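Local coordinates for protein D-glycerate 3-kinase (Cryptococcus neoformans var. grubii serotype A, PDB 6CKG) that probably phosphorylates D-glycerate at its 3-hydroxyl, using ATP as phosphate donor, at residues C45-G57 with I174-F186. Residues are numbered along the deposited sequence; the frame is centred on the assembly and turned at random.
With EDO (1,2-ethanediol), chain D.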
loop_
_atom_site.group_PDB
_atom_site.type_symbol
_atom_site.label_atom_id
_atom_site.label_comp_id
_atom_site.label_asym_id
_atom_site.label_seq_id
_atom_site.Cartn_x
_atom_site.Cartn_y
_atom_site.Cartn_z
ATOM N N CYS A 45 0.256 2.638 25.978
ATOM C CA CYS A 45 -0.459 2.899 24.735
ATOM C C CYS A 45 0.376 2.430 23.545
ATOM O O CYS A 45 1.563 2.775 23.442
ATOM C CB CYS A 45 -0.799 4.381 24.592
ATOM S SG CYS A 45 -1.838 4.696 23.120
ATOM N N PRO A 46 -0.187 1.630 22.648
ATOM C CA PRO A 46 0.558 1.181 21.472
ATOM C C PRO A 46 0.795 2.334 20.514
ATOM O O PRO A 46 0.137 3.383 20.626
ATOM C CB PRO A 46 -0.366 0.124 20.843
ATOM C CG PRO A 46 -1.472 -0.094 21.820
ATOM C CD PRO A 46 -1.568 1.123 22.658
ATOM N N PRO A 47 1.717 2.179 19.559
ATOM C CA PRO A 47 1.812 3.160 18.467
ATOM C C PRO A 47 0.478 3.286 17.744
ATOM O O PRO A 47 -0.260 2.310 17.595
ATOM C CB PRO A 47 2.876 2.569 17.532
ATOM C CG PRO A 47 3.526 1.465 18.287
ATOM C CD PRO A 47 2.590 1.008 19.342
ATOM N N LEU A 48 0.184 4.502 17.290
ATOM C CA LEU A 48 -0.897 4.726 16.341
ATOM C C LEU A 48 -0.482 4.157 14.996
ATOM O O LEU A 48 0.576 4.519 14.479
ATOM C CB LEU A 48 -1.184 6.222 16.214
ATOM C CG LEU A 48 -2.216 6.645 15.165
ATOM C CD1 LEU A 48 -3.634 6.308 15.661
ATOM C CD2 LEU A 48 -2.084 8.154 14.862
ATOM N N VAL A 49 -1.293 3.270 14.422
ATOM C CA VAL A 49 -1.007 2.713 13.099
ATOM C C VAL A 49 -1.761 3.541 12.062
ATOM O O VAL A 49 -2.995 3.530 12.016
ATOM C CB VAL A 49 -1.396 1.232 12.985
ATOM C CG1 VAL A 49 -1.026 0.716 11.593
ATOM C CG2 VAL A 49 -0.713 0.397 14.061
ATOM N N VAL A 50 -1.014 4.228 11.207
ATOM C CA VAL A 50 -1.570 5.023 10.122
ATOM C C VAL A 50 -1.392 4.231 8.832
ATOM O O VAL A 50 -0.268 4.073 8.351
ATOM C CB VAL A 50 -0.873 6.389 10.022
ATOM C CG1 VAL A 50 -1.518 7.243 8.950
ATOM C CG2 VAL A 50 -0.866 7.114 11.381
ATOM N N GLY A 51 -2.492 3.740 8.255
ATOM C CA GLY A 51 -2.435 3.187 6.904
ATOM C C GLY A 51 -2.356 4.297 5.862
ATOM O O GLY A 51 -2.956 5.359 6.004
ATOM N N VAL A 52 -1.607 4.039 4.794
ATOM C CA VAL A 52 -1.441 5.009 3.714
ATOM C C VAL A 52 -1.580 4.277 2.388
ATOM O O VAL A 52 -0.931 3.246 2.174
ATOM C CB VAL A 52 -0.080 5.734 3.782
ATOM C CG1 VAL A 52 0.083 6.675 2.579
ATOM C CG2 VAL A 52 0.062 6.504 5.098
ATOM N N GLN A 53 -2.440 4.783 1.505
ATOM C CA GLN A 53 -2.565 4.195 0.174
ATOM C C GLN A 53 -2.590 5.306 -0.863
ATOM O O GLN A 53 -3.163 6.377 -0.641
ATOM C CB GLN A 53 -3.807 3.292 0.052
ATOM C CG GLN A 53 -3.949 2.534 -1.321
ATOM C CD GLN A 53 -4.565 3.386 -2.428
ATOM O OE1 GLN A 53 -5.320 4.318 -2.162
ATOM N NE2 GLN A 53 -4.235 3.071 -3.674
ATOM N N GLY A 54 -1.930 5.053 -1.983
ATOM C CA GLY A 54 -1.862 5.991 -3.073
ATOM C C GLY A 54 -1.261 5.308 -4.284
ATOM O O GLY A 54 -0.590 4.275 -4.176
ATOM N N PRO A 55 -1.492 5.868 -5.462
ATOM C CA PRO A 55 -1.132 5.171 -6.695
ATOM C C PRO A 55 0.355 5.244 -6.994
ATOM O O PRO A 55 1.106 6.045 -6.428
ATOM C CB PRO A 55 -1.935 5.919 -7.760
ATOM C CG PRO A 55 -2.028 7.290 -7.227
ATOM C CD PRO A 55 -2.176 7.141 -5.738
ATOM N N GLN A 56 0.763 4.359 -7.905
ATOM C CA GLN A 56 2.076 4.398 -8.532
ATOM C C GLN A 56 2.303 5.736 -9.216
ATOM O O GLN A 56 1.689 6.024 -10.250
ATOM C CB GLN A 56 2.212 3.265 -9.549
ATOM C CG GLN A 56 2.760 1.991 -8.972
ATOM C CD GLN A 56 1.768 0.863 -9.008
ATOM O OE1 GLN A 56 0.556 1.073 -8.918
ATOM N NE2 GLN A 56 2.275 -0.352 -9.151
ATOM N N GLY A 57 3.182 6.555 -8.650
ATOM C CA GLY A 57 3.495 7.847 -9.223
ATOM C C GLY A 57 2.851 9.009 -8.498
ATOM O O GLY A 57 3.329 10.141 -8.589
ATOM N N ILE A 174 7.642 3.854 20.254
ATOM C CA ILE A 174 7.235 4.382 18.958
ATOM C C ILE A 174 5.877 5.062 19.130
ATOM O O ILE A 174 4.947 4.469 19.692
ATOM C CB ILE A 174 7.155 3.271 17.889
ATOM C CG1 ILE A 174 8.540 2.675 17.600
ATOM C CG2 ILE A 174 6.529 3.780 16.597
ATOM C CD1 ILE A 174 9.541 3.668 17.035
ATOM N N ASP A 175 5.764 6.298 18.641
ATOM C CA ASP A 175 4.477 6.997 18.675
ATOM C C ASP A 175 3.563 6.565 17.540
ATOM O O ASP A 175 2.344 6.427 17.733
ATOM C CB ASP A 175 4.692 8.509 18.590
ATOM C CG ASP A 175 5.490 9.055 19.762
ATOM O OD1 ASP A 175 4.950 9.112 20.886
ATOM O OD2 ASP A 175 6.656 9.426 19.552
ATOM N N VAL A 176 4.118 6.398 16.340
ATOM C CA VAL A 176 3.324 6.263 15.121
ATOM C C VAL A 176 3.998 5.247 14.218
ATOM O O VAL A 176 5.214 5.301 14.019
ATOM C CB VAL A 176 3.184 7.612 14.387
ATOM C CG1 VAL A 176 2.486 7.431 13.029
ATOM C CG2 VAL A 176 2.443 8.627 15.259
ATOM N N VAL A 177 3.212 4.320 13.676
ATOM C CA VAL A 177 3.644 3.426 12.609
ATOM C C VAL A 177 2.949 3.867 11.331
ATOM O O VAL A 177 1.717 3.962 11.288
ATOM C CB VAL A 177 3.333 1.956 12.934
ATOM C CG1 VAL A 177 3.572 1.045 11.699
ATOM C CG2 VAL A 177 4.198 1.485 14.113
ATOM N N ILE A 178 3.739 4.186 10.309
ATOM C CA ILE A 178 3.219 4.415 8.968
ATOM C C ILE A 178 3.291 3.086 8.219
ATOM O O ILE A 178 4.377 2.508 8.065
ATOM C CB ILE A 178 4.015 5.509 8.237
ATOM C CG1 ILE A 178 4.067 6.800 9.058
ATOM C CG2 ILE A 178 3.420 5.777 6.844
ATOM C CD1 ILE A 178 2.734 7.433 9.272
ATOM N N PHE A 179 2.141 2.584 7.771
ATOM C CA PHE A 179 2.068 1.322 7.019
ATOM C C PHE A 179 1.462 1.632 5.653
ATOM O O PHE A 179 0.246 1.816 5.533
ATOM C CB PHE A 179 1.255 0.277 7.781
ATOM C CG PHE A 179 1.036 -1.037 7.009
ATOM C CD1 PHE A 179 1.947 -1.471 6.055
ATOM C CD2 PHE A 179 -0.095 -1.811 7.247
ATOM C CE1 PHE A 179 1.734 -2.670 5.341
ATOM C CE2 PHE A 179 -0.311 -3.006 6.553
ATOM C CZ PHE A 179 0.621 -3.435 5.603
ATOM N N GLU A 180 2.307 1.717 4.628
ATOM C CA GLU A 180 1.908 2.245 3.333
ATOM C C GLU A 180 2.006 1.184 2.245
ATOM O O GLU A 180 2.757 0.209 2.354
ATOM C CB GLU A 180 2.770 3.440 2.941
ATOM C CG GLU A 180 4.239 3.138 2.935
ATOM C CD GLU A 180 4.870 3.444 1.603
ATOM O OE1 GLU A 180 4.137 3.444 0.589
ATOM O OE2 GLU A 180 6.096 3.683 1.573
ATOM N N GLY A 181 1.253 1.396 1.172
ATOM C CA GLY A 181 1.250 0.436 0.086
ATOM C C GLY A 181 0.277 0.787 -1.012
ATOM O O GLY A 181 -0.767 1.382 -0.744
ATOM N N TRP A 182 0.607 0.411 -2.255
ATOM C CA TRP A 182 -0.240 0.772 -3.389
ATOM C C TRP A 182 -1.645 0.182 -3.262
ATOM O O TRP A 182 -2.598 0.731 -3.810
ATOM C CB TRP A 182 0.423 0.318 -4.695
ATOM C CG TRP A 182 0.354 -1.172 -4.916
ATOM C CD1 TRP A 182 1.238 -2.107 -4.462
ATOM C CD2 TRP A 182 -0.661 -1.894 -5.638
ATOM N NE1 TRP A 182 0.846 -3.368 -4.863
ATOM C CE2 TRP A 182 -0.319 -3.262 -5.581
ATOM C CE3 TRP A 182 -1.818 -1.510 -6.330
ATOM C CZ2 TRP A 182 -1.090 -4.255 -6.193
ATOM C CZ3 TRP A 182 -2.590 -2.495 -6.939
ATOM C CH2 TRP A 182 -2.225 -3.856 -6.861
ATOM N N MET A 183 -1.791 -0.931 -2.549
ATOM C CA MET A 183 -3.083 -1.576 -2.375
ATOM C C MET A 183 -3.487 -1.673 -0.910
ATOM O O MET A 183 -4.353 -2.486 -0.569
ATOM C CB MET A 183 -3.078 -2.977 -3.019
ATOM C CG MET A 183 -1.932 -3.890 -2.538
ATOM S SD MET A 183 -2.067 -5.668 -2.952
ATOM C CE MET A 183 -3.114 -6.232 -1.610
ATOM N N ASN A 184 -2.871 -0.888 -0.022
ATOM C CA ASN A 184 -3.213 -1.008 1.387
ATOM C C ASN A 184 -4.685 -0.662 1.589
ATOM O O ASN A 184 -5.185 0.329 1.050
ATOM C CB ASN A 184 -2.303 -0.110 2.249
ATOM C CG ASN A 184 -1.023 -0.816 2.655
ATOM O OD1 ASN A 184 -0.589 -1.758 1.983
ATOM N ND2 ASN A 184 -0.411 -0.376 3.759
ATOM N N GLY A 185 -5.390 -1.497 2.340
ATOM C CA GLY A 185 -6.799 -1.259 2.578
ATOM C C GLY A 185 -7.735 -1.732 1.469
ATOM O O GLY A 185 -8.956 -1.745 1.676
ATOM N N PHE A 186 -7.217 -2.151 0.317
ATOM C CA PHE A 186 -8.091 -2.665 -0.743
ATOM C C PHE A 186 -8.953 -3.799 -0.203
ATOM O O PHE A 186 -8.468 -4.669 0.528
ATOM C CB PHE A 186 -7.272 -3.159 -1.935
ATOM C CG PHE A 186 -6.793 -2.062 -2.836
ATOM C CD1 PHE A 186 -6.825 -0.745 -2.421
ATOM C CD2 PHE A 186 -6.323 -2.348 -4.107
ATOM C CE1 PHE A 186 -6.378 0.281 -3.253
ATOM C CE2 PHE A 186 -5.875 -1.340 -4.951
ATOM C CZ PHE A 186 -5.915 -0.020 -4.528
HETATM C C1 EDO D . 1.751 7.322 -1.885
HETATM O O1 EDO D . 1.468 7.180 -3.281
HETATM C C2 EDO D . 2.595 6.152 -1.388
HETATM O O2 EDO D . 1.753 5.119 -0.859
HETATM O O HOH W 1 1.065 5.841 20.803
#
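Leu48 to Val52 and Val176 to Glu180 pair as parallel strands, the axes of these short segments 26° apart. Six backbone hydrogen bonds join them, the first from Leu48 N to Asp175 O and the last from Gly181 N to Val52 O. The straightest, Phe179 N to Val50 O, spans 2.9 Å with 178° at the hydrogen. Phe179 O takes Val52 N from above its carbonyl plane and also receives a weak bond from Asn184 ND2, which lies over the face of the Phe179 ring.

Apolar contacts alternate between the sheet faces. On the face where helix 19-38 packs on Leu48 and Val176, Val50 CG2 meets Val176 CG1 at 3.7 Å; farther along, Ile178 brings CD1 to 3.8 Å from Val50 CB and CG2 to 3.9 Å from Val52 CG2. On the face covered by helix 118-129, Val177 CG2 rests 3.8 Å from Pro47 CB. The two strands are interior neighbours in a mixed sheet, and Gly54 to Gly57 begin a Walker A sequence, so strand 48-53 probably leads into the nucleotide phosphate-binding P-loop.

At the C-terminal ends of the strands polar side chains take over. Gln53, bent at chi2 (-82°), donates from NE2 to Trp182 O, 2.9 Å away; the oxygen lies in the Gln53 amide plane, while NE2 stands above the Trp182 carbonyl plane. Gln250 holds Gln53 OE1. Glu180 OE1 accepts a hydrogen bond from ethanediol O2, and Glu180 OE2 pairs with Ser83 OG.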